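Local coordinates for protein peptidyl-prolyl cis-trans isomerase cyclophilin-type (Toxoplasma gondii, PDB 3BO7) that probably catalyses the cis-trans isomerisation of peptidyl-proline bonds and thereby speeds protein folding, as a cyclophilin that binds the immunosuppressant cyclosporin A, at residues Met107-Lys112 with Asn131-Phe136. Sequence-based numbering, arbitrary orientation.
Sequences MANDGK and NKHTIF. With SO4 (sulfate ion), chain J; SO4 (sulfate ion), chain K.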
ATOM      1  N   MET A 107       5.203   3.451   0.175  1.00 29.32           N
ATOM      2  CA  MET A 107       5.930   2.179   0.008  1.00 29.14           C
ATOM      3  C   MET A 107       6.705   1.748   1.253  1.00 29.02           C
ATOM      4  O   MET A 107       7.472   2.520   1.817  1.00 29.15           O
ATOM      5  CB  MET A 107       6.911   2.251  -1.176  1.00 29.02           C
ATOM      6  CG  MET A 107       6.293   2.224  -2.573  1.00 28.71           C
ATOM      7  SD  MET A 107       5.253   0.776  -2.926  1.00 28.96           S
ATOM      8  CE  MET A 107       6.431  -0.581  -2.858  1.00 30.26           C
ATOM      9  N   ALA A 108       6.498   0.508   1.676  1.00 29.24           N
ATOM     10  CA  ALA A 108       7.383  -0.131   2.637  1.00 29.42           C
ATOM     11  C   ALA A 108       8.692  -0.541   1.927  1.00 30.29           C
ATOM     12  O   ALA A 108       8.701  -0.811   0.717  1.00 30.29           O
ATOM     13  CB  ALA A 108       6.698  -1.331   3.253  1.00 28.39           C
ATOM     14  N   ASN A 109       9.792  -0.601   2.678  1.00 31.08           N
ATOM     15  CA  ASN A 109      11.073  -1.058   2.130  1.00 31.60           C
ATOM     16  C   ASN A 109      12.028  -1.563   3.210  1.00 32.24           C
ATOM     17  O   ASN A 109      11.623  -1.750   4.355  1.00 31.99           O
ATOM     18  CB  ASN A 109      11.731   0.056   1.314  1.00 31.44           C
ATOM     19  CG  ASN A 109      11.903   1.333   2.108  1.00 31.37           C
ATOM     20  OD1 ASN A 109      12.580   1.353   3.144  1.00 29.44           O
ATOM     21  ND2 ASN A 109      11.294   2.414   1.624  1.00 31.24           N
ATOM     22  N   ASP A 110      13.284  -1.801   2.825  1.00 32.91           N
ATOM     23  CA  ASP A 110      14.347  -2.191   3.751  1.00 33.56           C
ATOM     24  C   ASP A 110      15.594  -1.337   3.495  1.00 33.79           C
ATOM     25  O   ASP A 110      16.726  -1.850   3.505  1.00 34.18           O
ATOM     26  CB  ASP A 110      14.698  -3.675   3.584  1.00 33.29           C
ATOM     27  CG  ASP A 110      13.693  -4.593   4.235  1.00 34.47           C
ATOM     28  OD1 ASP A 110      13.060  -4.175   5.220  1.00 37.23           O
ATOM     29  OD2 ASP A 110      13.538  -5.746   3.777  1.00 34.07           O
ATOM     30  N   GLY A 111      15.379  -0.045   3.273  1.00 33.74           N
ATOM     31  CA  GLY A 111      16.448   0.880   2.894  1.00 34.28           C
ATOM     32  C   GLY A 111      16.269   1.438   1.486  1.00 34.71           C
ATOM     33  O   GLY A 111      15.272   1.156   0.819  1.00 34.95           O
ATOM     34  N   LYS A 112      17.243   2.230   1.041  1.00 35.03           N
ATOM     35  CA  LYS A 112      17.246   2.851  -0.289  1.00 35.21           C
ATOM     36  C   LYS A 112      16.891   1.890  -1.399  1.00 34.63           C
ATOM     37  O   LYS A 112      17.406   0.769  -1.445  1.00 35.00           O
ATOM     38  CB  LYS A 112      18.640   3.374  -0.631  1.00 35.73           C
ATOM     39  CG  LYS A 112      19.155   4.513   0.204  1.00 38.11           C
ATOM     40  CD  LYS A 112      20.515   4.971  -0.328  1.00 42.73           C
ATOM     41  CE  LYS A 112      21.482   3.802  -0.626  1.00 45.39           C
ATOM     42  NZ  LYS A 112      22.837   4.297  -1.042  1.00 47.34           N
ATOM     43  N   ASN A 131      11.079  11.257   2.610  1.00 31.12           N
ATOM     44  CA  ASN A 131      12.356  10.995   1.930  1.00 31.82           C
ATOM     45  C   ASN A 131      13.014   9.665   2.344  1.00 31.67           C
ATOM     46  O   ASN A 131      14.218   9.485   2.177  1.00 31.94           O
ATOM     47  CB  ASN A 131      13.329  12.180   2.091  1.00 31.79           C
ATOM     48  CG  ASN A 131      12.716  13.494   1.665  1.00 33.09           C
ATOM     49  OD1 ASN A 131      12.304  13.642   0.520  1.00 34.63           O
ATOM     50  ND2 ASN A 131      12.641  14.457   2.591  1.00 32.72           N
ATOM     51  N   LYS A 132      12.219   8.760   2.907  1.00 31.80           N
ATOM     52  CA  LYS A 132      12.653   7.392   3.165  1.00 32.05           C
ATOM     53  C   LYS A 132      11.719   6.407   2.470  1.00 32.00           C
ATOM     54  O   LYS A 132      12.117   5.281   2.163  1.00 32.37           O
ATOM     55  CB  LYS A 132      12.692   7.104   4.665  1.00 32.49           C
ATOM     56  CG  LYS A 132      13.791   7.844   5.433  1.00 33.91           C
ATOM     57  CD  LYS A 132      15.083   7.055   5.486  1.00 36.87           C
ATOM     58  CE  LYS A 132      15.916   7.501   6.675  1.00 39.69           C
ATOM     59  NZ  LYS A 132      17.371   7.224   6.488  1.00 42.83           N
ATOM     60  N   HIS A 133      10.479   6.843   2.240  1.00 31.27           N
ATOM     61  CA  HIS A 133       9.442   6.016   1.639  1.00 30.64           C
ATOM     62  C   HIS A 133       8.730   6.743   0.485  1.00 30.34           C
ATOM     63  O   HIS A 133       8.316   7.900   0.631  1.00 30.62           O
ATOM     64  CB  HIS A 133       8.451   5.568   2.723  1.00 30.23           C
ATOM     65  CG  HIS A 133       9.084   4.736   3.794  1.00 29.90           C
ATOM     66  ND1 HIS A 133       9.169   3.360   3.719  1.00 28.65           N
ATOM     67  CD2 HIS A 133       9.704   5.087   4.945  1.00 29.24           C
ATOM     68  CE1 HIS A 133       9.802   2.901   4.783  1.00 26.92           C
ATOM     69  NE2 HIS A 133      10.140   3.928   5.541  1.00 27.80           N
ATOM     70  N   THR A 134       8.618   6.070  -0.658  1.00 29.48           N
ATOM     71  CA  THR A 134       7.893   6.598  -1.800  1.00 29.31           C
ATOM     72  C   THR A 134       6.408   6.675  -1.475  1.00 29.45           C
ATOM     73  O   THR A 134       5.752   5.643  -1.314  1.00 29.23           O
ATOM     74  CB  THR A 134       8.060   5.717  -3.064  1.00 29.28           C
ATOM     75  OG1 THR A 134       9.439   5.667  -3.455  1.00 29.04           O
ATOM     76  CG2 THR A 134       7.231   6.278  -4.220  1.00 28.38           C
ATOM     77  N   ILE A 135       5.907   7.902  -1.347  1.00 29.31           N
ATOM     78  CA  ILE A 135       4.485   8.167  -1.266  1.00 29.30           C
ATOM     79  C   ILE A 135       4.003   8.151  -2.697  1.00 30.00           C
ATOM     80  O   ILE A 135       4.535   8.884  -3.542  1.00 29.95           O
ATOM     81  CB  ILE A 135       4.191   9.559  -0.646  1.00 29.25           C
ATOM     82  CG1 ILE A 135       4.480   9.533   0.857  1.00 28.69           C
ATOM     83  CG2 ILE A 135       2.737   9.994  -0.929  1.00 28.23           C
ATOM     84  CD1 ILE A 135       4.760  10.886   1.459  1.00 28.40           C
ATOM     85  N   PHE A 136       3.008   7.317  -2.984  1.00 30.47           N
ATOM     86  CA  PHE A 136       2.538   7.199  -4.356  1.00 30.87           C
ATOM     87  C   PHE A 136       1.023   7.312  -4.485  1.00 31.26           C
ATOM     88  O   PHE A 136       0.479   7.188  -5.580  1.00 31.36           O
ATOM     89  CB  PHE A 136       3.107   5.936  -5.042  1.00 30.41           C
ATOM     90  CG  PHE A 136       2.598   4.626  -4.480  1.00 31.16           C
ATOM     91  CD1 PHE A 136       1.700   3.845  -5.209  1.00 30.51           C
ATOM     92  CD2 PHE A 136       3.039   4.153  -3.247  1.00 30.49           C
ATOM     93  CE1 PHE A 136       1.235   2.640  -4.707  1.00 30.03           C
ATOM     94  CE2 PHE A 136       2.570   2.949  -2.742  1.00 30.86           C
ATOM     95  CZ  PHE A 136       1.673   2.188  -3.474  1.00 30.01           C
TER
HETATM   96  S   SO4 J 203      23.558   6.341   1.928  1.00 88.56           S
HETATM   97  O1  SO4 J 203      24.163   6.541   0.608  1.00 88.79           O
HETATM   98  O2  SO4 J 203      22.439   7.266   2.075  1.00 88.77           O
HETATM   99  O3  SO4 J 203      23.089   4.966   2.052  1.00 88.68           O
HETATM  100  O4  SO4 J 203      24.540   6.594   2.978  1.00 88.38           O
HETATM  101  S   SO4 K 204      26.502   3.107  -0.194  1.00 88.24           S
HETATM  102  O1  SO4 K 204      27.444   3.790   0.695  1.00 87.56           O
HETATM  103  O2  SO4 K 204      26.118   3.991  -1.293  1.00 88.31           O
HETATM  104  O3  SO4 K 204      27.110   1.899  -0.742  1.00 87.97           O
HETATM  105  O4  SO4 K 204      25.305   2.733   0.555  1.00 88.67           O
HETATM  106  O   HOH W   1      10.202   3.834  -0.754  1.00 25.42           O
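At the peptide-binding groove of the cyclophilin beta barrel, M107 and H133 join the loop leaving strand 104-107 to the turn that leads into the neighbouring antiparallel strand 135-141. M107 N donates a backbone hydrogen bond to T134 O (2.7 Å). The imidazole of H133 returns one: ND1 donates to M107 O at 2.7 Å, the oxygen lying at the ring edge and the N-H in the carbonyl plane. The amide of N109 lies nearly parallel to that ring, its plane 9° away, with CG 3.7 Å from H133 CE1. Its ND2 donates to K132 O (3.0 Å) and to a water that also accepts from T134 N, while OD1 takes G111 N in an Asx turn. Toward helix 28-39, the M107 chain bends at chi2 (-57°), bringing SD to 3.5 Å from F136 CE2 in an oblique Met-aromatic contact; F34 of that helix meets the same phenyl ring. T134 sets its CB 3.9 Å from M107 CG, and its OG1 is hydrogen-bonded to E92 N. Modified side chains of the bound peptide pack on A108, N109, D110 and H133, D110 OD1 is hydrogen-bonded to the peptide backbone, and F120 meets the H133 ring edge-to-face. The ND1 bond to M107 O favours one flip of that ring; with ND2 donating twice and OD1 accepting, the N109 amide has its orientation set from both ends, giving this wall of the pocket a defined shape.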